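Local coordinates for thioredoxin-like protein (Klebsiella pneumoniae subsp. pneumoniae MGH 78578, PDB 3TY1) that is of unknown function but probably binds carbohydrate, as a supersandwich member of the galactose mutarotase (aldose 1-epimerase) clan, at residues A[67-73]-A[111-116]; A[206-212]-A[343-349]; A[296-300]-A[319-323]. All blocks are in the same frame, centred on the assembly; numbering follows the deposited sequence.

Contact 1 (A[67-73]-A[111-116])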
loop_
_atom_site.group_PDB
_atom_site.type_symbol
_atom_site.label_atom_id
_atom_site.label_comp_id
_atom_site.label_asym_id
_atom_site.label_seq_id
_atom_site.Cartn_x
_atom_site.Cartn_y
_atom_site.Cartn_z
ATOM N N ARG A 67 -3.503 2.888 13.580
ATOM C CA ARG A 67 -2.687 4.081 13.345
ATOM C C ARG A 67 -1.797 4.390 14.560
ATOM O O ARG A 67 -1.947 5.421 15.208
ATOM C CB ARG A 67 -3.613 5.254 12.983
ATOM C CG ARG A 67 -4.438 5.004 11.667
ATOM C CD ARG A 67 -5.274 6.196 11.247
ATOM N NE ARG A 67 -4.417 7.364 11.075
ATOM C CZ ARG A 67 -3.545 7.570 10.095
ATOM N NH1 ARG A 67 -3.425 6.709 9.063
ATOM N NH2 ARG A 67 -2.768 8.662 10.163
ATOM N N GLY A 68 -0.971 3.400 14.927
ATOM C CA GLY A 68 0.111 3.531 15.934
ATOM C C GLY A 68 -0.314 3.907 17.339
ATOM O O GLY A 68 0.481 4.416 18.097
HETATM N N MSE A 69 -1.575 3.641 17.666
HETATM C CA MSE A 69 -2.173 4.065 18.939
HETATM C C MSE A 69 -2.282 5.588 19.078
HETATM O O MSE A 69 -2.405 6.120 20.201
HETATM C CB MSE A 69 -1.460 3.441 20.141
HETATM C CG MSE A 69 -1.179 1.975 20.062
HETATM SE SE MSE A 69 -2.665 0.814 20.180
HETATM C CE MSE A 69 -3.247 1.075 22.054
ATOM N N ASN A 70 -2.317 6.288 17.950
ATOM C CA ASN A 70 -2.597 7.729 17.946
ATOM C C ASN A 70 -3.925 7.964 18.660
ATOM O O ASN A 70 -4.872 7.146 18.556
ATOM C CB ASN A 70 -2.812 8.239 16.502
ATOM C CG ASN A 70 -1.542 8.371 15.672
ATOM O OD1 ASN A 70 -0.408 8.275 16.179
ATOM N ND2 ASN A 70 -1.743 8.584 14.330
ATOM N N LEU A 71 -4.040 9.126 19.296
ATOM C CA LEU A 71 -5.227 9.523 20.009
ATOM C C LEU A 71 -6.044 10.331 19.013
ATOM O O LEU A 71 -5.586 11.326 18.454
ATOM C CB LEU A 71 -4.909 10.342 21.263
ATOM C CG LEU A 71 -3.859 9.758 22.249
ATOM C CD1 LEU A 71 -3.733 10.666 23.456
ATOM C CD2 LEU A 71 -4.208 8.324 22.649
ATOM N N LEU A 72 -7.278 9.907 18.800
ATOM C CA LEU A 72 -8.127 10.586 17.816
ATOM C C LEU A 72 -8.889 11.775 18.401
ATOM O O LEU A 72 -8.945 12.859 17.814
ATOM C CB LEU A 72 -9.138 9.602 17.241
ATOM C CG LEU A 72 -8.619 8.373 16.461
ATOM C CD1 LEU A 72 -9.744 7.729 15.629
ATOM C CD2 LEU A 72 -7.482 8.640 15.580
ATOM N N ARG A 73 -9.430 11.564 19.589
ATOM C CA ARG A 73 -10.297 12.551 20.215
ATOM C C ARG A 73 -10.487 12.247 21.694
ATOM O O ARG A 73 -10.485 11.090 22.133
ATOM C CB ARG A 73 -11.655 12.615 19.491
ATOM C CG ARG A 73 -12.632 13.651 20.010
ATOM C CD ARG A 73 -13.968 13.568 19.192
ATOM N NE ARG A 73 -13.824 14.176 17.872
ATOM C CZ ARG A 73 -14.730 14.111 16.891
ATOM N NH1 ARG A 73 -15.864 13.433 17.040
ATOM N NH2 ARG A 73 -14.486 14.731 15.751
ATOM N N ASN A 111 -5.802 13.608 11.028
ATOM C CA ASN A 111 -6.946 14.184 11.716
ATOM C C ASN A 111 -6.953 14.030 13.252
ATOM O O ASN A 111 -7.918 14.395 13.911
ATOM C CB ASN A 111 -8.215 13.608 11.118
ATOM C CG ASN A 111 -8.315 12.104 11.307
ATOM O OD1 ASN A 111 -7.624 11.503 12.176
ATOM N ND2 ASN A 111 -9.235 11.496 10.556
ATOM N N GLU A 112 -5.832 13.597 13.806
ATOM C CA GLU A 112 -5.779 13.170 15.186
ATOM C C GLU A 112 -5.464 14.295 16.178
ATOM O O GLU A 112 -4.866 15.301 15.843
ATOM C CB GLU A 112 -4.724 12.057 15.322
ATOM C CG GLU A 112 -4.934 10.850 14.436
ATOM C CD GLU A 112 -4.132 10.845 13.122
ATOM O OE1 GLU A 112 -3.892 11.915 12.524
ATOM O OE2 GLU A 112 -3.743 9.752 12.690
HETATM N N MSE A 113 -5.890 14.056 17.406
HETATM C CA MSE A 113 -5.609 14.866 18.555
HETATM C C MSE A 113 -4.150 14.660 19.006
HETATM O O MSE A 113 -3.525 15.609 19.475
HETATM C CB MSE A 113 -6.596 14.529 19.672
HETATM C CG MSE A 113 -6.417 15.324 20.931
HETATM SE SE MSE A 113 -5.294 14.457 22.292
HETATM C CE MSE A 113 -4.180 15.845 22.576
HETATM N N MSE A 114 -3.617 13.441 18.904
HETATM C CA MSE A 114 -2.188 13.208 19.267
HETATM C C MSE A 114 -1.563 12.156 18.334
HETATM O O MSE A 114 -1.999 11.019 18.322
HETATM C CB MSE A 114 -2.038 12.825 20.766
HETATM C CG MSE A 114 -0.684 13.150 21.426
HETATM SE SE MSE A 114 0.750 12.085 20.690
HETATM C CE MSE A 114 0.184 10.344 21.367
ATOM N N VAL A 115 -0.577 12.577 17.540
ATOM C CA VAL A 115 0.187 11.706 16.666
ATOM C C VAL A 115 1.623 11.580 17.161
ATOM O O VAL A 115 2.266 12.591 17.385
ATOM C CB VAL A 115 0.298 12.265 15.233
ATOM C CG1 VAL A 115 1.083 11.241 14.358
ATOM C CG2 VAL A 115 -1.058 12.542 14.672
ATOM N N ARG A 116 2.126 10.353 17.340
ATOM C CA ARG A 116 3.550 10.175 17.648
ATOM C C ARG A 116 4.276 10.324 16.318
ATOM O O ARG A 116 4.114 9.490 15.442
ATOM C CB ARG A 116 3.796 8.812 18.279
ATOM C CG ARG A 116 3.231 8.722 19.704
ATOM C CD ARG A 116 3.279 7.293 20.290
ATOM N NE ARG A 116 2.684 7.205 21.635
ATOM C CZ ARG A 116 1.377 7.022 21.878
ATOM N NH1 ARG A 116 0.524 6.972 20.893
ATOM N NH2 ARG A 116 0.917 6.912 23.137
HETATM O O HOH W 1 -1.492 11.597 11.071
HETATM O O HOH W 2 0.950 7.101 18.096
HETATM O O HOH W 3 -1.736 5.811 23.043
HETATM O O HOH W 4 -8.996 15.293 16.405
#
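Two neighbouring strands of the mutarotase supersandwich, 70-76 and 114-119, meet here through a single antiparallel bridge that is distorted by a classic beta bulge. Leu-71 is the most covered residue. Its N donates to Met-114 O (2.9 Å), and its O takes Met-114 N (2.9 Å) together with a weaker bond from Met-113 N (2.9 Å), so both selenomethionines face one leucine. Alongside this bridge the Leu-71 CB packs on Met-114 CB at 3.8 Å.

Glu-112, just before the bulge, is nearly as well buried. Its OE2 is salt-bridged to Arg-67, accepting hydrogen bonds from both NE (3.0 Å) and NH2 (2.9 Å), and accepts Asn-70 ND2 at 2.8 Å. The Arg-67 guanidinium approaches edge-on and passes NH1 to Asn-141 and Val-91, while the Glu-112 CG lies 3.6 Å from Leu-72 CD2.

Asn-70 closes the type I' turn that begins at Arg-67, part of the connection between strands 60-64 and 70-76. With ND2 spent on Glu-112, its OD1 turns to the other strand, where Arg-116 N reaches it only weakly at 3.5 Å. The Arg-116 side chain, salt-bridged to Asp-194 through NE, also reaches the turn, with NH1 in a weak hydrogen bond to Met-69 O (3.1 Å). A water joins Asn-70, Gly-68 and Arg-116, lying 2.6 Å from Asn-70 OD1, 2.7 Å from Gly-68 O and 2.8 Å from Arg-116 NH1.

Contact 2 (A[206-212]-A[343-349]). With SO4 (sulfate ion), chain L.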
loop_
_atom_site.group_PDB
_atom_site.type_symbol
_atom_site.label_atom_id
_atom_site.label_comp_id
_atom_site.label_asym_id
_atom_site.label_seq_id
_atom_site.Cartn_x
_atom_site.Cartn_y
_atom_site.Cartn_z
ATOM N N TYR A 206 17.166 8.201 17.057
ATOM C CA TYR A 206 15.725 8.313 17.182
ATOM C C TYR A 206 15.376 9.772 17.347
ATOM O O TYR A 206 16.223 10.573 17.744
ATOM C CB TYR A 206 15.172 7.464 18.327
ATOM C CG TYR A 206 15.416 8.001 19.736
ATOM C CD1 TYR A 206 16.587 7.692 20.445
ATOM C CD2 TYR A 206 14.475 8.806 20.348
ATOM C CE1 TYR A 206 16.782 8.181 21.743
ATOM C CE2 TYR A 206 14.658 9.295 21.618
ATOM C CZ TYR A 206 15.794 8.987 22.314
ATOM O OH TYR A 206 15.900 9.520 23.564
ATOM N N GLN A 207 14.150 10.094 16.959
ATOM C CA GLN A 207 13.534 11.393 17.156
ATOM C C GLN A 207 12.057 11.199 17.473
ATOM O O GLN A 207 11.439 10.275 16.947
ATOM C CB GLN A 207 13.601 12.248 15.903
ATOM C CG GLN A 207 14.968 12.511 15.323
ATOM C CD GLN A 207 14.845 13.227 14.011
ATOM O OE1 GLN A 207 14.658 12.584 12.966
ATOM N NE2 GLN A 207 14.909 14.574 14.046
ATOM N N ILE A 208 11.476 12.087 18.274
ATOM C CA ILE A 208 10.014 12.020 18.535
ATOM C C ILE A 208 9.433 13.388 18.823
ATOM O O ILE A 208 10.030 14.159 19.533
ATOM C CB ILE A 208 9.684 11.025 19.692
ATOM C CG1 ILE A 208 8.172 10.908 19.996
ATOM C CG2 ILE A 208 10.485 11.374 20.976
ATOM C CD1 ILE A 208 7.314 10.370 18.822
ATOM N N ILE A 209 8.239 13.660 18.275
ATOM C CA ILE A 209 7.462 14.830 18.612
ATOM C C ILE A 209 6.077 14.277 18.992
ATOM O O ILE A 209 5.490 13.493 18.209
ATOM C CB ILE A 209 7.342 15.822 17.400
ATOM C CG1 ILE A 209 8.708 16.340 16.968
ATOM C CG2 ILE A 209 6.375 16.952 17.740
ATOM C CD1 ILE A 209 8.696 17.282 15.770
ATOM N N TYR A 210 5.577 14.646 20.182
ATOM C CA TYR A 210 4.219 14.332 20.626
ATOM C C TYR A 210 3.321 15.463 20.111
ATOM O O TYR A 210 3.120 16.493 20.773
ATOM C CB TYR A 210 4.193 14.169 22.143
ATOM C CG TYR A 210 4.729 12.814 22.544
ATOM C CD1 TYR A 210 6.079 12.567 22.633
ATOM C CD2 TYR A 210 3.856 11.747 22.758
ATOM C CE1 TYR A 210 6.551 11.287 22.946
ATOM C CE2 TYR A 210 4.299 10.546 23.101
ATOM C CZ TYR A 210 5.651 10.295 23.192
ATOM O OH TYR A 210 6.063 9.024 23.491
ATOM N N HIS A 211 2.808 15.270 18.905
ATOM C CA HIS A 211 2.151 16.303 18.133
ATOM C C HIS A 211 0.703 16.387 18.608
ATOM O O HIS A 211 -0.156 15.614 18.174
ATOM C CB HIS A 211 2.290 15.909 16.646
ATOM C CG HIS A 211 2.072 17.011 15.670
ATOM N ND1 HIS A 211 0.924 17.769 15.648
ATOM C CD2 HIS A 211 2.803 17.400 14.594
ATOM C CE1 HIS A 211 0.958 18.584 14.606
ATOM N NE2 HIS A 211 2.096 18.393 13.958
ATOM N N SER A 212 0.444 17.317 19.520
ATOM C CA SER A 212 -0.836 17.374 20.250
ATOM C C SER A 212 -1.659 18.551 19.751
ATOM O O SER A 212 -1.196 19.703 19.802
ATOM C CB SER A 212 -0.547 17.414 21.748
ATOM O OG SER A 212 0.412 16.391 22.124
ATOM N N ALA A 343 14.192 4.477 26.285
ATOM C CA ALA A 343 13.929 5.877 26.539
ATOM C C ALA A 343 12.458 5.956 26.941
ATOM O O ALA A 343 11.602 5.385 26.237
ATOM C CB ALA A 343 14.155 6.670 25.290
ATOM N N GLN A 344 12.165 6.673 28.026
ATOM C CA GLN A 344 10.800 6.848 28.525
ATOM C C GLN A 344 10.235 8.196 28.137
ATOM O O GLN A 344 10.965 9.167 27.993
ATOM C CB GLN A 344 10.759 6.696 30.063
ATOM C CG GLN A 344 11.168 5.312 30.591
ATOM C CD GLN A 344 12.682 5.056 30.588
ATOM O OE1 GLN A 344 13.484 5.999 30.608
ATOM N NE2 GLN A 344 13.074 3.769 30.548
ATOM N N PHE A 345 8.911 8.241 27.965
ATOM C CA PHE A 345 8.165 9.455 27.639
ATOM C C PHE A 345 6.907 9.475 28.525
ATOM O O PHE A 345 5.974 8.693 28.324
ATOM C CB PHE A 345 7.859 9.495 26.127
ATOM C CG PHE A 345 9.115 9.376 25.289
ATOM C CD1 PHE A 345 9.934 10.472 25.086
ATOM C CD2 PHE A 345 9.512 8.145 24.779
ATOM C CE1 PHE A 345 11.137 10.355 24.375
ATOM C CE2 PHE A 345 10.705 8.016 24.044
ATOM C CZ PHE A 345 11.515 9.125 23.851
ATOM N N ASP A 346 6.926 10.360 29.525
ATOM C CA ASP A 346 5.866 10.507 30.529
ATOM C C ASP A 346 5.207 11.878 30.314
ATOM O O ASP A 346 5.887 12.916 30.410
ATOM C CB ASP A 346 6.474 10.420 31.926
ATOM C CG ASP A 346 7.230 9.144 32.145
ATOM O OD1 ASP A 346 6.648 8.050 31.913
ATOM O OD2 ASP A 346 8.433 9.238 32.532
ATOM N N LEU A 347 3.925 11.867 29.948
ATOM C CA LEU A 347 3.157 13.088 29.709
ATOM C C LEU A 347 1.811 13.000 30.395
ATOM O O LEU A 347 1.214 11.926 30.448
ATOM C CB LEU A 347 2.952 13.362 28.207
ATOM C CG LEU A 347 4.174 13.567 27.307
ATOM C CD1 LEU A 347 4.666 12.221 26.797
ATOM C CD2 LEU A 347 3.795 14.496 26.140
ATOM N N THR A 348 1.340 14.118 30.928
ATOM C CA THR A 348 -0.021 14.187 31.487
ATOM C C THR A 348 -0.789 15.280 30.759
ATOM O O THR A 348 -0.335 16.425 30.680
ATOM C CB THR A 348 0.007 14.466 33.005
ATOM O OG1 THR A 348 0.806 13.459 33.631
ATOM C CG2 THR A 348 -1.377 14.408 33.570
ATOM N N TYR A 349 -1.938 14.909 30.235
ATOM C CA TYR A 349 -2.870 15.782 29.520
ATOM C C TYR A 349 -4.096 16.011 30.393
ATOM O O TYR A 349 -4.698 15.043 30.916
ATOM C CB TYR A 349 -3.320 15.101 28.231
ATOM C CG TYR A 349 -2.275 14.955 27.174
ATOM C CD1 TYR A 349 -1.244 13.997 27.280
ATOM C CD2 TYR A 349 -2.286 15.780 26.059
ATOM C CE1 TYR A 349 -0.257 13.880 26.283
ATOM C CE2 TYR A 349 -1.309 15.669 25.048
ATOM C CZ TYR A 349 -0.296 14.717 25.182
ATOM O OH TYR A 349 0.647 14.618 24.183
HETATM S S SO4 L . 2.680 19.846 10.587
HETATM O O1 SO4 L . 1.233 19.738 10.374
HETATM O O2 SO4 L . 3.012 21.139 11.225
HETATM O O3 SO4 L . 3.164 18.755 11.438
HETATM O O4 SO4 L . 3.341 19.745 9.285
#
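The rings of Tyr-210 and Phe-345 occupy the middle of this interface, their centroids 5.9 Å apart and their planes inclined at 40°. Leu-347 lies against the tyrosine, with its CD1 4.0 Å from the centroid of the Tyr-210 ring and only 8° off the normal, a CH-pi contact over the face. Its CD2 sits 4.0 Å from Tyr-210 CB. Phe-345 also takes Ile-208, whose CG2 is 3.6 Å from Phe-345 CE1, and Tyr-206, whose CE2 is 3.9 Å from Phe-345 CZ. Beyond them Tyr-206 OH rests 3.8 Å from Ala-343 CB.

This is face-to-face packing of two sheets in the supersandwich: strand 204-214 belongs to the mixed sheet and strand 342-352 to the large antiparallel one. The segment axes are 10.6 Å apart and run at 14°, so the strands are nearly parallel but share no backbone hydrogen bond; every second residue of each points into the gap.

The polar groups come next: Tyr-210 OH, 3.2 Å from Phe-345 CB, is hydrogen-bonded to Asp-194 and Tyr-119. At the C-terminal edge Ser-212 OG and Tyr-349 OH share a hydrogen bond of 2.7 Å. His-211 points away from strand 342-352, and its NE2 donates to O3 of a sulfate at 2.8 Å, an ion held as well by His-136.

Contact 3 (A[296-300]-A[319-323])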
loop_
_atom_site.group_PDB
_atom_site.type_symbol
_atom_site.label_atom_id
_atom_site.label_comp_id
_atom_site.label_asym_id
_atom_site.label_seq_id
_atom_site.Cartn_x
_atom_site.Cartn_y
_atom_site.Cartn_z
ATOM N N PRO A 296 13.248 17.671 25.411
ATOM C CA PRO A 296 13.828 18.978 25.764
ATOM C C PRO A 296 13.336 20.220 25.069
ATOM O O PRO A 296 13.583 21.316 25.593
ATOM C CB PRO A 296 15.346 18.780 25.522
ATOM C CG PRO A 296 15.522 17.368 25.175
ATOM C CD PRO A 296 14.224 16.854 24.686
ATOM N N VAL A 297 12.667 20.085 23.919
ATOM C CA VAL A 297 12.219 21.217 23.122
ATOM C C VAL A 297 10.724 21.202 22.929
ATOM O O VAL A 297 10.071 20.202 23.218
ATOM C CB VAL A 297 12.961 21.318 21.761
ATOM C CG1 VAL A 297 14.485 21.544 22.044
ATOM C CG2 VAL A 297 12.698 20.117 20.856
ATOM N N LEU A 298 10.202 22.346 22.502
ATOM C CA LEU A 298 8.765 22.525 22.306
ATOM C C LEU A 298 8.489 23.297 21.024
ATOM O O LEU A 298 9.134 24.300 20.747
ATOM C CB LEU A 298 8.176 23.253 23.515
ATOM C CG LEU A 298 6.668 23.529 23.567
ATOM C CD1 LEU A 298 5.919 22.232 23.615
ATOM C CD2 LEU A 298 6.376 24.339 24.846
ATOM N N THR A 299 7.524 22.820 20.250
ATOM C CA THR A 299 7.075 23.506 19.034
ATOM C C THR A 299 5.641 23.941 19.231
ATOM O O THR A 299 4.808 23.167 19.751
ATOM C CB THR A 299 7.171 22.562 17.799
ATOM O OG1 THR A 299 8.532 22.188 17.594
ATOM C CG2 THR A 299 6.603 23.224 16.512
ATOM N N LEU A 300 5.360 25.172 18.821
ATOM C CA LEU A 300 4.027 25.753 18.861
ATOM C C LEU A 300 3.611 25.920 17.398
ATOM O O LEU A 300 4.250 26.656 16.651
ATOM C CB LEU A 300 4.091 27.118 19.560
ATOM C CG LEU A 300 2.799 27.952 19.609
ATOM C CD1 LEU A 300 1.635 27.209 20.312
ATOM C CD2 LEU A 300 3.049 29.318 20.250
ATOM N N THR A 319 11.913 15.741 21.098
ATOM C CA THR A 319 13.376 15.705 21.115
ATOM C C THR A 319 13.924 16.627 20.011
ATOM O O THR A 319 15.068 17.090 20.072
ATOM C CB THR A 319 13.951 14.276 20.928
ATOM O OG1 THR A 319 13.530 13.759 19.669
ATOM C CG2 THR A 319 13.520 13.338 22.053
ATOM N N SER A 320 13.089 16.891 19.011
ATOM C CA SER A 320 13.434 17.699 17.844
ATOM C C SER A 320 12.376 18.748 17.552
ATOM O O SER A 320 11.211 18.671 18.002
ATOM C CB SER A 320 13.589 16.805 16.588
ATOM O OG SER A 320 14.914 16.397 16.354
ATOM N N TYR A 321 12.818 19.754 16.804
ATOM C CA TYR A 321 11.929 20.687 16.145
ATOM C C TYR A 321 11.525 20.020 14.832
ATOM O O TYR A 321 12.028 18.953 14.475
ATOM C CB TYR A 321 12.593 22.059 15.914
ATOM C CG TYR A 321 12.912 22.774 17.202
ATOM C CD1 TYR A 321 11.894 23.135 18.107
ATOM C CD2 TYR A 321 14.218 23.104 17.535
ATOM C CE1 TYR A 321 12.211 23.832 19.309
ATOM C CE2 TYR A 321 14.528 23.764 18.718
ATOM C CZ TYR A 321 13.529 24.126 19.606
ATOM O OH TYR A 321 13.857 24.784 20.792
ATOM N N ALA A 322 10.598 20.656 14.121
ATOM C CA ALA A 322 10.000 20.067 12.938
ATOM C C ALA A 322 10.785 20.229 11.636
ATOM O O ALA A 322 10.279 19.866 10.550
ATOM C CB ALA A 322 8.533 20.604 12.776
ATOM N N TYR A 323 11.996 20.781 11.716
ATOM C CA TYR A 323 12.881 20.811 10.555
ATOM C C TYR A 323 13.197 19.387 10.109
ATOM O O TYR A 323 13.024 18.468 10.883
ATOM C CB TYR A 323 14.192 21.540 10.840
ATOM C CG TYR A 323 14.032 22.986 11.220
ATOM C CD1 TYR A 323 13.649 23.925 10.283
ATOM C CD2 TYR A 323 14.261 23.417 12.536
ATOM C CE1 TYR A 323 13.501 25.267 10.632
ATOM C CE2 TYR A 323 14.114 24.754 12.897
ATOM C CZ TYR A 323 13.725 25.667 11.937
ATOM O OH TYR A 323 13.558 26.985 12.256
HETATM O O HOH W 5 9.341 23.040 15.052
HETATM O O HOH W 6 9.004 20.135 19.196
#
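Thr-319 opens the loop that leaves strand 311-318, and its CA lies 3.8 Å from Pro-296 CD, the ring covering the start of the loop. The side chain leaves the backbone away from segment 296-300, and OG1 accepts a hydrogen bond from Ile-208 N. Ser-320 follows with its carbonyl directed at the first segment: Ser-320 O is 3.5 Å from Val-297 CG2 and accepts a hydrogen bond from a water at 2.9 Å. The same water lies 2.6 Å from Thr-299 OG1, while the Ser-320 hydroxyl is hydrogen-bonded to Glu-328 and Gln-207.

Tyr-321 makes the main apolar contact. Val-297 CG2 sits over the face of its ring, 4.2 Å from the Tyr-321 centroid and 15° off the normal, a CH-pi interaction; Val-297 is the residue most covered by the contact. Val-297 CB approaches Tyr-321 CZ to 3.6 Å. The ring edge runs along the strand, with Tyr-321 CE1 3.4 Å from Leu-298 O and Tyr-321 CD1 3.5 Å from Thr-299 OG1; the phenol oxygen is hydrogen-bonded to Ile-263 O, on the adjacent strand 259-265. At Ala-322 the link is again through water, one molecule lying 2.9 Å from Ala-322 N and 2.8 Å from Thr-299 OG1.

No direct hydrogen bond joins the two segments. Strands 297-304 and 311-318 form an antiparallel beta hairpin, and after it the chain reverses, the end-to-end directions of 319-322 and 296-299 being 20° apart, so that the loop covers the open end of this hairpin in the mutarotase supersandwich.

In the fold
Strand 204-214 connects the three contacts. Contact 1 joins it through strand 114-119, with Val-115 O 3.1 Å from His-211 N in a probable hydrogen bond, and Met-114 SE packs 3.7 Å from Tyr-210 CD2. Contact 3 meets it on the other side, where Ile-208 O lies 2.9 Å from Thr-319 N, again probably hydrogen-bonded. Centres of contacts 1 and 2 are about 12 Å apart, those of 2 and 3 about 11 Å, while contacts 1 and 3 stay about 10 Å apart at their nearest atoms. The sulfate on His-211, probably from the crystallisation liquor, lies about 6 Å from the nearest Ala-322 side-chain atom and may mark the carbohydrate pocket expected of this family.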